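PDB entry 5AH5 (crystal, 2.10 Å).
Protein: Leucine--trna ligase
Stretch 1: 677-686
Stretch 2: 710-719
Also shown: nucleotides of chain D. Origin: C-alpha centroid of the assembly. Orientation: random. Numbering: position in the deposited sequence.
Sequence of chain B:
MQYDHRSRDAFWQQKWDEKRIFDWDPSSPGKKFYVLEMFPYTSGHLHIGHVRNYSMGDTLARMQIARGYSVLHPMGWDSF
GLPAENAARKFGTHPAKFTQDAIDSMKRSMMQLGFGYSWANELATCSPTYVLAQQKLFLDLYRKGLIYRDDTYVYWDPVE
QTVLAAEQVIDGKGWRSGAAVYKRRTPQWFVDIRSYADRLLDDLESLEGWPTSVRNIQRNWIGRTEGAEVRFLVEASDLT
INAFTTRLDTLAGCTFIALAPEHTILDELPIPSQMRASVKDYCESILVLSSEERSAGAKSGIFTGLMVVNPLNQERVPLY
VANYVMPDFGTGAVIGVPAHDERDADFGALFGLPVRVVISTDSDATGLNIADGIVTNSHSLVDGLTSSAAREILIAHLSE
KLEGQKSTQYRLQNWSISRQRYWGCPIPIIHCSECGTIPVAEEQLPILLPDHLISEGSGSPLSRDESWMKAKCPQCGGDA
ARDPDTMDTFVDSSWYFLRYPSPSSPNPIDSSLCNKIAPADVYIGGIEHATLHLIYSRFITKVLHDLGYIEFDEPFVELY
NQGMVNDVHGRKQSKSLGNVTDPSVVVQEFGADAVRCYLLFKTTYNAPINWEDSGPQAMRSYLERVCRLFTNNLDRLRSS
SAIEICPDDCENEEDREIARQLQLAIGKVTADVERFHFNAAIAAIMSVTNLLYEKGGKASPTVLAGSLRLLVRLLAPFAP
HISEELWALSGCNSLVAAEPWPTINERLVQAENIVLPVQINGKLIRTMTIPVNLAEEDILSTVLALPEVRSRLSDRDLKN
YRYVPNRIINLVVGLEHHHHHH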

# COMPACT_ATOMS: atom_id res chain seq x y z
N HIS B 677 2.97 -9.85 -13.15
CA HIS B 677 3.61 -9.69 -14.45
C HIS B 677 2.57 -9.71 -15.55
O HIS B 677 2.62 -10.57 -16.47
CB HIS B 677 4.69 -10.79 -14.61
CG HIS B 677 5.88 -10.57 -13.73
ND1 HIS B 677 7.16 -10.94 -14.09
CD2 HIS B 677 6.01 -9.88 -12.57
CE1 HIS B 677 8.00 -10.56 -13.16
NE2 HIS B 677 7.32 -9.92 -12.22
N PHE B 678 1.65 -8.71 -15.51
CA PHE B 678 0.55 -8.66 -16.42
C PHE B 678 1.03 -8.43 -17.81
O PHE B 678 0.40 -8.93 -18.78
CB PHE B 678 -0.46 -7.52 -16.09
CG PHE B 678 -0.97 -7.58 -14.70
CD1 PHE B 678 -1.92 -8.52 -14.34
CD2 PHE B 678 -0.47 -6.74 -13.74
CE1 PHE B 678 -2.40 -8.57 -13.04
CE2 PHE B 678 -0.92 -6.78 -12.43
CZ PHE B 678 -1.89 -7.71 -12.08
N ASN B 679 2.06 -7.62 -17.94
CA ASN B 679 2.53 -7.33 -19.31
C ASN B 679 3.09 -8.60 -19.96
O ASN B 679 2.78 -8.86 -21.12
CB ASN B 679 3.58 -6.22 -19.38
CG ASN B 679 4.77 -6.49 -18.53
OD1 ASN B 679 4.69 -7.30 -17.62
ND2 ASN B 679 5.88 -5.82 -18.81
N ALA B 680 3.79 -9.40 -19.19
CA ALA B 680 4.33 -10.71 -19.79
C ALA B 680 3.22 -11.69 -20.06
O ALA B 680 3.24 -12.40 -21.04
CB ALA B 680 5.37 -11.30 -18.89
N ALA B 681 2.14 -11.66 -19.25
CA ALA B 681 1.01 -12.56 -19.52
C ALA B 681 0.29 -12.21 -20.81
O ALA B 681 -0.17 -13.06 -21.61
CB ALA B 681 0.04 -12.53 -18.33
N ILE B 682 0.12 -10.92 -21.05
CA ILE B 682 -0.57 -10.48 -22.20
C ILE B 682 0.34 -10.81 -23.43
O ILE B 682 -0.15 -11.17 -24.49
CB ILE B 682 -0.92 -8.95 -22.12
CG1 ILE B 682 -2.09 -8.73 -21.09
CG2 ILE B 682 -1.39 -8.46 -23.47
CD1 ILE B 682 -2.31 -7.25 -20.74
N ALA B 683 1.64 -10.61 -23.32
CA ALA B 683 2.57 -11.01 -24.46
C ALA B 683 2.42 -12.48 -24.84
O ALA B 683 2.37 -12.82 -26.01
CB ALA B 683 3.99 -10.70 -24.12
N ALA B 684 2.21 -13.32 -23.84
CA ALA B 684 2.01 -14.74 -24.06
C ALA B 684 0.76 -15.00 -24.82
O ALA B 684 0.74 -15.86 -25.69
CB ALA B 684 2.01 -15.47 -22.75
N ILE B 685 -0.29 -14.23 -24.57
CA ILE B 685 -1.54 -14.40 -25.31
C ILE B 685 -1.45 -13.88 -26.74
O ILE B 685 -2.08 -14.40 -27.68
CB ILE B 685 -2.71 -13.69 -24.54
CG1 ILE B 685 -3.02 -14.40 -23.20
CG2 ILE B 685 -3.95 -13.63 -25.41
CD1 ILE B 685 -3.73 -13.54 -22.15
N MET B 686 -0.79 -12.75 -26.91
CA MET B 686 -0.46 -12.29 -28.27
C MET B 686 0.44 -13.34 -29.06
O MET B 686 0.22 -13.56 -30.24
CB MET B 686 0.28 -10.96 -28.24
CG MET B 686 -0.56 -9.77 -27.73
SD MET B 686 0.26 -8.17 -27.88
CE MET B 686 1.00 -8.23 -26.33
P C D 24 8.01 -12.89 -30.30
OP1 C D 24 7.19 -13.91 -30.93
OP2 C D 24 8.92 -12.03 -31.02
O5' C D 24 7.01 -11.84 -29.59
C5' C D 24 5.90 -12.30 -28.80
C4' C D 24 5.23 -11.11 -28.08
O4' C D 24 6.10 -10.63 -27.03
C3' C D 24 5.01 -9.89 -28.93
O3' C D 24 3.89 -10.17 -29.77
C2' C D 24 4.85 -8.83 -27.87
O2' C D 24 3.68 -8.92 -27.08
C1' C D 24 5.96 -9.23 -26.92
N1 C D 24 7.24 -8.59 -27.20
C2 C D 24 7.39 -7.27 -26.79
O2 C D 24 6.46 -6.73 -26.18
N3 C D 24 8.55 -6.63 -27.05
C4 C D 24 9.53 -7.25 -27.72
N4 C D 24 10.68 -6.59 -27.91
C5 C D 24 9.38 -8.58 -28.20
C6 C D 24 8.23 -9.21 -27.92
P A D 15 9.21 -11.34 -17.16
OP1 A D 15 8.05 -12.11 -16.64
OP2 A D 15 9.78 -10.25 -16.38
O5' A D 15 10.38 -12.39 -17.43
C5' A D 15 10.19 -13.60 -18.20
C4' A D 15 11.53 -14.29 -18.44
O4' A D 15 12.32 -13.58 -19.44
C3' A D 15 12.47 -14.35 -17.23
O3' A D 15 12.20 -15.51 -16.48
C2' A D 15 13.84 -14.55 -17.87
O2' A D 15 14.07 -15.88 -18.26
C1' A D 15 13.72 -13.72 -19.14
N9 A D 15 14.30 -12.40 -18.93
C8 A D 15 13.73 -11.27 -18.41
N7 A D 15 14.54 -10.24 -18.37
C5 A D 15 15.72 -10.72 -18.92
C6 A D 15 16.96 -10.12 -19.18
N6 A D 15 17.23 -8.84 -18.91
N1 A D 15 17.94 -10.88 -19.72
C2 A D 15 17.66 -12.16 -20.00
N3 A D 15 16.53 -12.83 -19.83
C4 A D 15 15.59 -12.05 -19.27
P A D 14 9.74 -5.99 -17.97
OP1 A D 14 8.55 -6.15 -17.03
OP2 A D 14 11.01 -5.63 -17.42
O5' A D 14 9.84 -7.30 -18.88
C5' A D 14 8.73 -7.75 -19.63
C4' A D 14 9.07 -9.04 -20.31
O4' A D 14 10.00 -8.80 -21.41
C3' A D 14 9.77 -10.07 -19.42
O3' A D 14 8.82 -10.81 -18.63
C2' A D 14 10.48 -10.94 -20.46
O2' A D 14 9.62 -11.88 -21.06
C1' A D 14 10.84 -9.92 -21.54
N9 A D 14 12.23 -9.48 -21.59
C8 A D 14 12.77 -8.24 -21.33
N7 A D 14 14.05 -8.16 -21.58
C5 A D 14 14.38 -9.42 -22.03
C6 A D 14 15.60 -9.99 -22.46
N6 A D 14 16.75 -9.32 -22.48
N1 A D 14 15.59 -11.29 -22.83
C2 A D 14 14.43 -11.96 -22.81
N3 A D 14 13.22 -11.53 -22.46
C4 A D 14 13.27 -10.24 -22.05
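Stretch 2, residues 710-719: LLVRLLAPFA

Residues 678-686 form a helix that continues later in the chain, and stretch 2 lies alongside it, with residues 710-715 in a helix that begins earlier in the chain. Residues 716-718 keep helical phi and psi angles without the regular bonds, although the amides of Phe-718 and Ala-719 both reach the carbonyl of Leu-715, with N to O distances of 2.9 Å in each case; Ala-719 is the N-cap of the next helix. The two helices run nearly antiparallel, with an angle of 165° between their N-to-C directions, a signed crossing angle of -165° and a closest axial approach of 10.4 Å. The start of stretch 1 therefore lies beside the end of stretch 2, and the CA atoms of Ile-685 and Leu-711, 6.9 Å apart, mark the register further along. The contact buries 345 Å² in total and contains no hydrogen bonds between the stretches; it is built from apolar packing.

His-677 occupies the N-cap position and does not touch stretch 2. Its ring is turned to the RNA instead, where ND1 donates a hydrogen bond to OP1 of A15 (2.9 Å). Phe-678 opens the contact: its CB points sideways, and the edge of its ring meets Phe-718, with CD1 of Phe-678 4.2 Å from CE1 of Phe-718. Asn-679 points away from stretch 2, and its ND2 donates to OP1 of A14 at 3.2 Å. Ala-680 also belongs to the RNA side, its CB lying 3.5 Å from O3' of A14.

One turn after His-677, Ala-681 points toward stretch 2. Its methyl packs against the Phe-718 ring, with CB of Ala-681 3.8 Å from CZ of Phe-718. Ile-682 starts sideways, but the end of its side chain comes nearer; with chi1 in m and chi2 in t, it places CG1 over one face of the Phe-718 ring, 3.9 Å from the centroid and 29° off the ring normal. This is a CH-pi contact, and CG1 of Ile-682 approaches CD1 of Phe-718 to 3.5 Å. Phe-718 is thus held by successive turns of stretch 1.

Ala-683 and Ala-684 make no contact with stretch 2, and CB of Ala-683 lies 3.5 Å from O2' of C24. Ile-685 then makes the largest contribution, with 109 Å² covered by stretch 2. Pointing toward its partner in an m, t rotamer, it reaches four residues. Its CG2 packs 3.4 Å from CD1 of Leu-711, whose CB points sideways but whose side-chain end comes nearer. Its CD1 lies 3.5 Å from the carbonyl O of Leu-714, 4.0 Å from CA of Leu-715 and 3.7 Å from CE2 of Phe-718, so the methyl rests against both backbone and aromatic ring. Met-686 points away from stretch 2, and the packing described here ends with Ile-685.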

# COMPACT_ATOMS: atom_id res chain seq x y z
N LEU B 710 -9.68 -21.60 -25.94
CA LEU B 710 -8.71 -21.52 -24.87
C LEU B 710 -8.11 -20.11 -24.80
O LEU B 710 -7.93 -19.59 -23.71
CB LEU B 710 -7.67 -22.59 -25.06
CG LEU B 710 -6.90 -23.21 -23.93
CD1 LEU B 710 -7.82 -23.73 -22.81
CD2 LEU B 710 -6.04 -24.36 -24.49
N LEU B 711 -7.84 -19.51 -25.96
CA LEU B 711 -7.28 -18.18 -26.08
C LEU B 711 -8.20 -17.14 -25.36
O LEU B 711 -7.71 -16.31 -24.64
CB LEU B 711 -7.17 -17.77 -27.56
CG LEU B 711 -6.66 -16.37 -27.91
CD1 LEU B 711 -5.40 -16.12 -27.14
CD2 LEU B 711 -6.42 -16.19 -29.39
N VAL B 712 -9.49 -17.21 -25.61
CA VAL B 712 -10.48 -16.29 -25.01
C VAL B 712 -10.66 -16.53 -23.50
O VAL B 712 -10.95 -15.57 -22.72
CB VAL B 712 -11.75 -16.36 -25.85
CG1 VAL B 712 -13.02 -16.31 -25.04
CG2 VAL B 712 -11.69 -15.23 -26.86
N ARG B 713 -10.48 -17.78 -23.07
CA ARG B 713 -10.47 -18.07 -21.65
C ARG B 713 -9.33 -17.40 -20.92
O ARG B 713 -9.52 -16.79 -19.87
CB ARG B 713 -10.49 -19.53 -21.36
CG ARG B 713 -11.77 -20.18 -21.80
CD ARG B 713 -12.07 -21.37 -20.93
NE ARG B 713 -11.52 -22.59 -21.39
CZ ARG B 713 -11.29 -23.69 -20.65
NH1 ARG B 713 -11.45 -23.77 -19.32
NH2 ARG B 713 -10.82 -24.73 -21.31
N LEU B 714 -8.14 -17.45 -21.50
CA LEU B 714 -6.97 -16.78 -20.90
C LEU B 714 -7.03 -15.23 -20.99
O LEU B 714 -6.42 -14.57 -20.20
CB LEU B 714 -5.66 -17.27 -21.56
CG LEU B 714 -5.44 -18.81 -21.41
CD1 LEU B 714 -4.29 -19.29 -22.34
CD2 LEU B 714 -5.18 -19.20 -19.97
N LEU B 715 -7.63 -14.71 -22.03
CA LEU B 715 -7.72 -13.32 -22.33
C LEU B 715 -8.76 -12.62 -21.40
O LEU B 715 -8.57 -11.47 -21.10
CB LEU B 715 -8.13 -13.12 -23.80
CG LEU B 715 -8.25 -11.71 -24.26
CD1 LEU B 715 -6.96 -10.97 -24.16
CD2 LEU B 715 -8.89 -11.61 -25.64
N ALA B 716 -9.75 -13.37 -20.94
CA ALA B 716 -10.92 -12.86 -20.19
C ALA B 716 -10.65 -11.98 -19.00
O ALA B 716 -11.39 -11.05 -18.85
CB ALA B 716 -11.83 -14.00 -19.76
N PRO B 717 -9.66 -12.30 -18.16
CA PRO B 717 -9.34 -11.46 -17.06
C PRO B 717 -8.84 -10.07 -17.46
O PRO B 717 -9.07 -9.10 -16.68
CB PRO B 717 -8.25 -12.22 -16.31
CG PRO B 717 -8.43 -13.65 -16.65
CD PRO B 717 -8.97 -13.62 -18.06
N PHE B 718 -8.21 -9.97 -18.64
CA PHE B 718 -7.60 -8.76 -19.18
C PHE B 718 -8.55 -7.97 -19.99
O PHE B 718 -8.56 -6.73 -19.91
CB PHE B 718 -6.32 -9.10 -20.08
CG PHE B 718 -5.33 -9.94 -19.37
CD1 PHE B 718 -4.41 -9.37 -18.55
CD2 PHE B 718 -5.39 -11.33 -19.48
CE1 PHE B 718 -3.52 -10.14 -17.87
CE2 PHE B 718 -4.50 -12.11 -18.78
CZ PHE B 718 -3.57 -11.52 -17.98
N ALA B 719 -9.29 -8.66 -20.84
CA ALA B 719 -10.23 -8.05 -21.77
C ALA B 719 -11.57 -8.79 -21.67
O ALA B 719 -12.04 -9.46 -22.60
CB ALA B 719 -9.73 -8.04 -23.19